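Auracyanin-B-2 (Chloroflexus aurantiacus, PDB 1QHQ) is a blue copper protein of the cupredoxin type that transfers electrons, probably as a soluble acceptor for the membrane-bound alternative complex III. Local coordinates at residues N63-A69 / T117-I121; N9-E13 / V108-P113; T33-A39 / G134-P140. Where two conformers were deposited one is given. Residues are numbered along the deposited sequence.

Contact 1 of 3, residues N63-A69 / T117-I121. With SO4 (sulfate ion), chain E.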
# COMPACT_ATOMS: atom_id res chain seq x y z
N ASN A 63 8.19 1.15 -5.72
CA ASN A 63 8.98 0.63 -6.86
C ASN A 63 10.38 0.26 -6.44
O ASN A 63 11.37 0.88 -6.87
CB ASN A 63 8.95 1.71 -7.94
CG ASN A 63 9.66 1.27 -9.22
OD1 ASN A 63 10.31 2.13 -9.85
ND2 ASN A 63 9.58 0.01 -9.55
N GLY A 64 10.51 -0.69 -5.51
CA GLY A 64 11.82 -1.06 -5.00
C GLY A 64 11.75 -1.72 -3.63
O GLY A 64 10.73 -2.26 -3.21
N GLY A 65 12.89 -1.68 -2.94
CA GLY A 65 13.10 -2.26 -1.65
C GLY A 65 13.09 -1.20 -0.53
O GLY A 65 12.44 -0.18 -0.65
N ASP A 66 13.88 -1.48 0.50
CA ASP A 66 13.85 -0.67 1.71
C ASP A 66 14.32 0.74 1.53
O ASP A 66 13.73 1.66 2.15
CB ASP A 66 14.55 -1.36 2.87
CG ASP A 66 13.67 -2.45 3.48
OD1 ASP A 66 12.61 -2.09 4.07
OD2 ASP A 66 13.99 -3.63 3.26
N ASP A 67 15.27 1.02 0.64
CA ASP A 67 15.72 2.38 0.40
C ASP A 67 14.65 3.22 -0.26
O ASP A 67 14.36 4.35 0.13
CB ASP A 67 16.99 2.38 -0.47
CG ASP A 67 18.21 1.94 0.32
OD1 ASP A 67 18.10 1.76 1.56
OD2 ASP A 67 19.28 1.79 -0.30
N VAL A 68 13.98 2.62 -1.25
CA VAL A 68 12.86 3.33 -1.91
C VAL A 68 11.69 3.47 -0.95
O VAL A 68 11.07 4.55 -0.85
CB VAL A 68 12.48 2.54 -3.18
CG1 VAL A 68 11.15 2.92 -3.75
CG2 VAL A 68 13.59 2.77 -4.24
N ALA A 69 11.44 2.45 -0.16
CA ALA A 69 10.35 2.46 0.81
C ALA A 69 10.53 3.58 1.82
O ALA A 69 9.57 4.21 2.25
CB ALA A 69 10.18 1.12 1.50
N THR A 117 10.62 -7.95 -7.58
CA THR A 117 10.20 -7.99 -6.16
C THR A 117 10.13 -6.55 -5.66
O THR A 117 10.91 -5.68 -5.98
CB THR A 117 11.23 -8.78 -5.37
OG1 THR A 117 11.23 -10.13 -5.84
CG2 THR A 117 10.93 -8.80 -3.87
N TYR A 118 9.04 -6.29 -4.92
CA TYR A 118 8.68 -4.93 -4.56
C TYR A 118 8.13 -4.94 -3.11
O TYR A 118 7.40 -5.87 -2.77
CB TYR A 118 7.51 -4.45 -5.46
CG TYR A 118 7.86 -4.46 -6.94
CD1 TYR A 118 7.66 -5.61 -7.70
CD2 TYR A 118 8.28 -3.29 -7.54
CE1 TYR A 118 7.98 -5.58 -9.06
CE2 TYR A 118 8.54 -3.25 -8.91
CZ TYR A 118 8.41 -4.42 -9.62
OH TYR A 118 8.67 -4.38 -11.00
N LEU A 119 8.48 -3.93 -2.35
CA LEU A 119 7.87 -3.87 -1.00
C LEU A 119 6.52 -3.15 -1.08
O LEU A 119 6.36 -2.19 -1.83
CB LEU A 119 8.76 -3.05 -0.06
CG LEU A 119 10.00 -3.74 0.47
CD1 LEU A 119 10.75 -2.75 1.39
CD2 LEU A 119 9.68 -5.00 1.22
N TYR A 120 5.62 -3.58 -0.20
CA TYR A 120 4.44 -2.79 0.12
C TYR A 120 4.59 -2.43 1.65
O TYR A 120 5.15 -3.24 2.38
CB TYR A 120 3.13 -3.43 -0.14
CG TYR A 120 2.89 -4.80 0.40
CD1 TYR A 120 3.25 -5.94 -0.39
CD2 TYR A 120 2.29 -5.04 1.64
CE1 TYR A 120 2.97 -7.19 0.08
CE2 TYR A 120 2.05 -6.30 2.09
CZ TYR A 120 2.39 -7.40 1.30
OH TYR A 120 2.16 -8.67 1.76
N ILE A 121 4.19 -1.23 1.97
CA ILE A 121 4.34 -0.76 3.37
C ILE A 121 3.07 -0.02 3.75
O ILE A 121 2.21 0.32 2.94
CB ILE A 121 5.51 0.26 3.51
CG1 ILE A 121 5.28 1.50 2.71
CG2 ILE A 121 6.83 -0.44 3.11
CD1 ILE A 121 6.41 2.55 2.76
S SO4 E . 16.10 -0.25 -3.17
O1 SO4 E . 15.24 0.48 -2.20
O2 SO4 E . 17.16 0.67 -3.72
O3 SO4 E . 15.27 -0.73 -4.34
O4 SO4 E . 16.74 -1.42 -2.49

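Contact 2 of 3, residues N9-E13 / V108-P113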
# COMPACT_ATOMS: atom_id res chain seq x y z
N ASN A 9 0.85 3.83 -11.04
CA ASN A 9 0.29 2.76 -11.85
C ASN A 9 -1.22 2.62 -11.71
O ASN A 9 -1.80 1.64 -12.20
CB ASN A 9 0.97 1.44 -11.43
CG ASN A 9 2.39 1.35 -12.00
OD1 ASN A 9 3.10 2.34 -12.13
ND2 ASN A 9 2.80 0.13 -12.32
N VAL A 10 -1.86 3.59 -11.05
CA VAL A 10 -3.35 3.52 -10.95
C VAL A 10 -3.99 3.61 -12.32
O VAL A 10 -3.53 4.41 -13.15
CB VAL A 10 -3.86 4.67 -10.07
CG1 VAL A 10 -5.36 4.83 -10.12
CG2 VAL A 10 -3.43 4.33 -8.64
N VAL A 11 -4.99 2.77 -12.57
CA VAL A 11 -5.70 2.82 -13.85
C VAL A 11 -7.19 2.70 -13.58
O VAL A 11 -7.62 2.08 -12.60
CB VAL A 11 -5.27 1.72 -14.83
CG1 VAL A 11 -3.87 1.92 -15.38
CG2 VAL A 11 -5.43 0.34 -14.24
N ASN A 12 -8.00 3.29 -14.46
CA ASN A 12 -9.45 3.11 -14.44
C ASN A 12 -9.81 2.05 -15.46
O ASN A 12 -10.26 2.29 -16.59
CB ASN A 12 -10.14 4.45 -14.75
CG ASN A 12 -10.33 5.29 -13.49
OD1 ASN A 12 -10.65 4.73 -12.45
ND2 ASN A 12 -10.14 6.60 -13.57
N GLU A 13 -9.49 0.80 -15.12
CA GLU A 13 -9.72 -0.36 -15.94
C GLU A 13 -10.37 -1.47 -15.13
O GLU A 13 -10.22 -1.49 -13.90
CB GLU A 13 -8.40 -0.90 -16.53
CG GLU A 13 -7.85 0.07 -17.57
CD GLU A 13 -6.54 -0.38 -18.19
OE1 GLU A 13 -6.53 -1.47 -18.81
OE2 GLU A 13 -5.59 0.41 -18.19
N VAL A 108 -7.46 0.04 -4.12
CA VAL A 108 -6.73 0.75 -5.18
C VAL A 108 -6.64 -0.17 -6.41
O VAL A 108 -6.46 -1.36 -6.24
CB VAL A 108 -5.38 1.26 -4.75
CG1 VAL A 108 -4.42 0.18 -4.29
CG2 VAL A 108 -4.73 2.14 -5.82
N THR A 109 -6.89 0.41 -7.58
CA THR A 109 -6.87 -0.42 -8.81
C THR A 109 -5.71 0.06 -9.66
O THR A 109 -5.59 1.26 -9.95
CB THR A 109 -8.17 -0.27 -9.59
OG1 THR A 109 -9.26 -0.82 -8.78
CG2 THR A 109 -8.12 -1.06 -10.92
N PHE A 110 -4.80 -0.86 -9.96
CA PHE A 110 -3.56 -0.49 -10.59
C PHE A 110 -3.09 -1.57 -11.56
O PHE A 110 -3.41 -2.74 -11.40
CB PHE A 110 -2.47 -0.16 -9.56
CG PHE A 110 -2.03 -1.33 -8.73
CD1 PHE A 110 -2.80 -1.78 -7.67
CD2 PHE A 110 -0.84 -1.99 -9.01
CE1 PHE A 110 -2.39 -2.86 -6.92
CE2 PHE A 110 -0.44 -3.10 -8.29
CZ PHE A 110 -1.20 -3.50 -7.18
N ARG A 111 -2.18 -1.16 -12.45
CA ARG A 111 -1.49 -2.13 -13.30
C ARG A 111 -0.19 -2.54 -12.61
O ARG A 111 0.61 -1.71 -12.22
CB ARG A 111 -1.20 -1.54 -14.69
CG ARG A 111 -0.57 -2.58 -15.63
CD ARG A 111 -0.49 -2.02 -17.05
NE ARG A 111 -1.82 -1.66 -17.56
CZ ARG A 111 -2.64 -2.52 -18.15
NH1 ARG A 111 -2.26 -3.79 -18.27
NH2 ARG A 111 -3.83 -2.17 -18.57
N THR A 112 -0.07 -3.85 -12.38
CA THR A 112 1.19 -4.30 -11.73
C THR A 112 2.38 -3.96 -12.61
O THR A 112 2.26 -3.91 -13.85
CB THR A 112 1.12 -5.80 -11.49
OG1 THR A 112 0.85 -6.42 -12.76
CG2 THR A 112 -0.01 -6.19 -10.53
N PRO A 113 3.53 -3.74 -12.01
CA PRO A 113 4.77 -3.43 -12.69
C PRO A 113 5.41 -4.65 -13.35
O PRO A 113 4.76 -5.69 -13.49
CB PRO A 113 5.65 -2.88 -11.54
CG PRO A 113 5.21 -3.75 -10.39
CD PRO A 113 3.70 -3.80 -10.53

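Contact 3 of 3, residues T33-A39 / G134-P140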
# COMPACT_ATOMS: atom_id res chain seq x y z
N THR A 33 2.09 -10.95 4.73
CA THR A 33 3.41 -10.32 4.57
C THR A 33 4.06 -10.69 3.25
O THR A 33 5.13 -10.19 2.91
CB THR A 33 4.35 -10.73 5.72
OG1 THR A 33 4.47 -12.15 5.73
CG2 THR A 33 3.76 -10.25 7.05
N SER A 34 3.32 -11.50 2.45
CA SER A 34 3.75 -11.71 1.07
C SER A 34 2.52 -11.73 0.14
O SER A 34 1.45 -12.16 0.46
CB SER A 34 4.59 -12.95 0.90
OG SER A 34 3.83 -14.11 0.77
N LEU A 35 2.75 -11.16 -1.06
CA LEU A 35 1.72 -11.20 -2.09
C LEU A 35 2.44 -11.64 -3.40
O LEU A 35 3.63 -11.40 -3.51
CB LEU A 35 1.13 -9.81 -2.33
CG LEU A 35 0.21 -9.29 -1.21
CD1 LEU A 35 -0.21 -7.87 -1.47
CD2 LEU A 35 -1.01 -10.20 -1.03
N SER A 36 1.62 -12.17 -4.30
CA SER A 36 2.19 -12.58 -5.61
C SER A 36 1.19 -12.17 -6.70
O SER A 36 0.01 -12.52 -6.54
CB SER A 36 2.23 -14.14 -5.56
OG SER A 36 2.88 -14.69 -6.64
N LEU A 37 1.62 -11.54 -7.75
CA LEU A 37 0.67 -11.20 -8.86
C LEU A 37 1.48 -11.30 -10.16
O LEU A 37 2.66 -11.01 -10.19
CB LEU A 37 0.21 -9.75 -8.67
CG LEU A 37 -0.65 -9.41 -7.44
CD1 LEU A 37 -0.73 -7.89 -7.31
CD2 LEU A 37 -2.04 -10.03 -7.64
N PRO A 38 0.76 -11.52 -11.27
CA PRO A 38 1.44 -11.49 -12.57
C PRO A 38 1.77 -10.07 -12.97
O PRO A 38 1.05 -9.15 -12.55
CB PRO A 38 0.39 -12.11 -13.49
CG PRO A 38 -0.92 -11.79 -12.86
CD PRO A 38 -0.64 -11.83 -11.34
N ALA A 39 2.76 -9.90 -13.82
CA ALA A 39 3.17 -8.61 -14.32
C ALA A 39 2.16 -8.02 -15.32
O ALA A 39 1.42 -8.77 -15.94
CB ALA A 39 4.54 -8.71 -15.03
N GLY A 134 5.54 -5.76 3.60
CA GLY A 134 5.41 -7.14 3.08
C GLY A 134 6.05 -7.09 1.66
O GLY A 134 6.41 -6.01 1.20
N THR A 135 6.19 -8.26 1.08
CA THR A 135 6.87 -8.33 -0.21
C THR A 135 5.88 -8.80 -1.29
O THR A 135 5.28 -9.85 -1.15
CB THR A 135 8.03 -9.33 -0.13
OG1 THR A 135 9.03 -8.80 0.79
CG2 THR A 135 8.69 -9.51 -1.49
N LEU A 136 5.81 -7.99 -2.34
CA LEU A 136 5.03 -8.42 -3.53
C LEU A 136 6.05 -9.00 -4.54
O LEU A 136 6.95 -8.28 -4.96
CB LEU A 136 4.34 -7.21 -4.17
CG LEU A 136 3.75 -7.53 -5.58
CD1 LEU A 136 2.63 -8.55 -5.48
CD2 LEU A 136 3.24 -6.24 -6.20
N THR A 137 5.83 -10.23 -4.92
CA THR A 137 6.63 -10.80 -6.04
C THR A 137 5.73 -10.80 -7.31
O THR A 137 4.63 -11.24 -7.28
CB THR A 137 7.07 -12.22 -5.74
OG1 THR A 137 7.93 -12.17 -4.57
CG2 THR A 137 7.93 -12.76 -6.89
N VAL A 138 6.27 -10.08 -8.30
CA VAL A 138 5.50 -9.96 -9.56
C VAL A 138 6.12 -10.95 -10.56
O VAL A 138 7.33 -10.95 -10.76
CB VAL A 138 5.57 -8.55 -10.08
CG1 VAL A 138 4.83 -8.44 -11.42
CG2 VAL A 138 4.90 -7.58 -9.07
N THR A 139 5.28 -11.85 -11.00
CA THR A 139 5.77 -12.98 -11.87
C THR A 139 5.57 -12.57 -13.32
O THR A 139 5.12 -11.51 -13.67
CB THR A 139 4.94 -14.21 -11.52
OG1 THR A 139 3.55 -13.95 -11.87
CG2 THR A 139 5.02 -14.50 -10.02
N PRO A 140 6.06 -13.48 -14.22
CA PRO A 140 6.06 -13.13 -15.64
C PRO A 140 4.80 -12.62 -16.23
O PRO A 140 3.70 -13.14 -16.01
CB PRO A 140 6.56 -14.40 -16.34
CG PRO A 140 7.57 -14.90 -15.32
CD PRO A 140 6.77 -14.81 -14.02
OXT PRO A 140 4.92 -11.76 -17.17
O HOH W 1 1.62 -11.29 -16.91

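Contact 1 of 3, residues N63-A69 / T117-I121
Asn63 leaves strand 60-62 and lays its amide against the ring edge of Tyr118, ND2 being 3.5 Å from CE2; the tyrosine hydroxyl is hydrogen-bonded to Ala114. At Gly64 the phi/psi of 158/-159° would jam a CB against the preceding carbonyl, so only glycine fits comfortably; its O accepts the bond from Leu119 N (2.9 Å). Gly65 is the helix N-cap. Its N binds O3 of a sulfate (2.9 Å), probably from the crystallisation liquor, while Val68 N binds O1 of the same ion (2.7 Å), as free amides at a helix N-terminus often bind anions. Asp66 OD1, 3.3 Å from Leu119 CD1, is hydrogen-bonded to Tyr128 OH and salt-bridged to Lys133 NZ. Ala69, small enough to let the helix come close, sets CB 3.9 Å from Leu119 CD1 and 4.0 Å from Ile121 CG2. Thus the first turn of helix 66-77 rests on strand 116-121, whose backbone is bonded to strands 60-62 and 133-139, just before the copper ligand Cys122.

Contact 2 of 3, residues N9-E13 / V108-P113
A single beta bridge, Val10 with Phe110, joins the N-terminal arm of the chain to the end of strand 104-111, an outermost strand of the three-stranded sheet in this cupredoxin fold. The arm has no regular secondary structure here, and the end-to-end directions of the two segments differ by 116°, so the backbones meet briefly instead of running on together. The CA atoms of Val10 and Phe110 are 4.0 Å apart. Two backbone bonds flank this point: Arg111 N gives to Asn9 O (2.8 Å) and Val11 N to Thr109 O (3.1 Å). Asn9 suits its place because its short amide can imitate a further peptide group: ND2 donates to Arg111 O at 2.9 Å, so that Asn9 both accepts from and donates to the backbone of Arg111. Its own backbone also bonds Leu94 of strand 93-96, in the other sheet. The valines supply the apolar part. Val10 CG2 lies 3.8 Å from Val108 CG2, while Val11 CG1 comes to 4.4 Å from Arg111 CB and the same side chain packs on Val42 of the neighbouring strand 42-49. The Phe110 ring leads away from the arm, with its side chain touching Ala95. Farther out, the long side chain of Arg111 reaches Glu13, with NH2 2.8 Å from OE1 and 3.1 Å from OE2. Backbone bonds and one asparagine amide therefore fix the arm at its crossing point; in the charge pair, farther along the arm, both side chains were deposited in two conformers, consistent with a looser tie.

Contact 3 of 3, residues T33-A39 / G134-P140
Leu35, Leu37, Leu136 and Val138 form the apolar side of a parallel strand pair in the cupredoxin beta-sandwich, strand 34-38 lying at the edge of the five-stranded sheet beside strand 133-139. Leu136 CD1 sits 3.7 Å from Leu35 CB and 3.9 Å from Leu37 CD1, so one methyl reaches both leucines. Leu35 also touches Val19 and Val21 of strand 17-22 in the other sheet, so it faces the sandwich interior. The axes of strands 34-38 and 134-139 are 22° from parallel; bonds such as Leu35 N to Thr135 O and Thr137 N to Leu35 O, both 2.9 Å, join them. At Gly134 a CB would clash with Thr33 O, which explains the glycine. Ser34, Ser36, Thr135, Thr137 and Thr139 occupy the other face, where small hydroxyl side chains suit a more accessible surface and beta-branched threonines fit an extended backbone. Past Pro38, Ala39 N bonds Thr139 O (2.9 Å), and one water donates to both Ala39 O (2.7 Å) and the C-terminal Pro140 O (2.9 Å).

Overall arrangement
Contacts 1 and 3 share the five-stranded sheet, where strands 116-121 and 133-139 are neighbours; their centres are about 12 Å apart. The strand of contact 2 belongs to the three-stranded sheet, while Asn9 also bonds Leu94 of strand 93-96 in the other; its centre is about 17 Å from that of contact 1 and 15 Å from that of contact 3. Along the chain, contact 1 is nested within contact 3, whereas contact 2 crosses both. The turn after strand 104-111 links all three: Pro113 packs on Tyr118, and Thr112 OG1 is bonded to Pro38 O. Together they join the N-terminal arm, the C-terminal strand and the helix to one sandwich, whose strand 116-121 leads to the copper ligand Cys122.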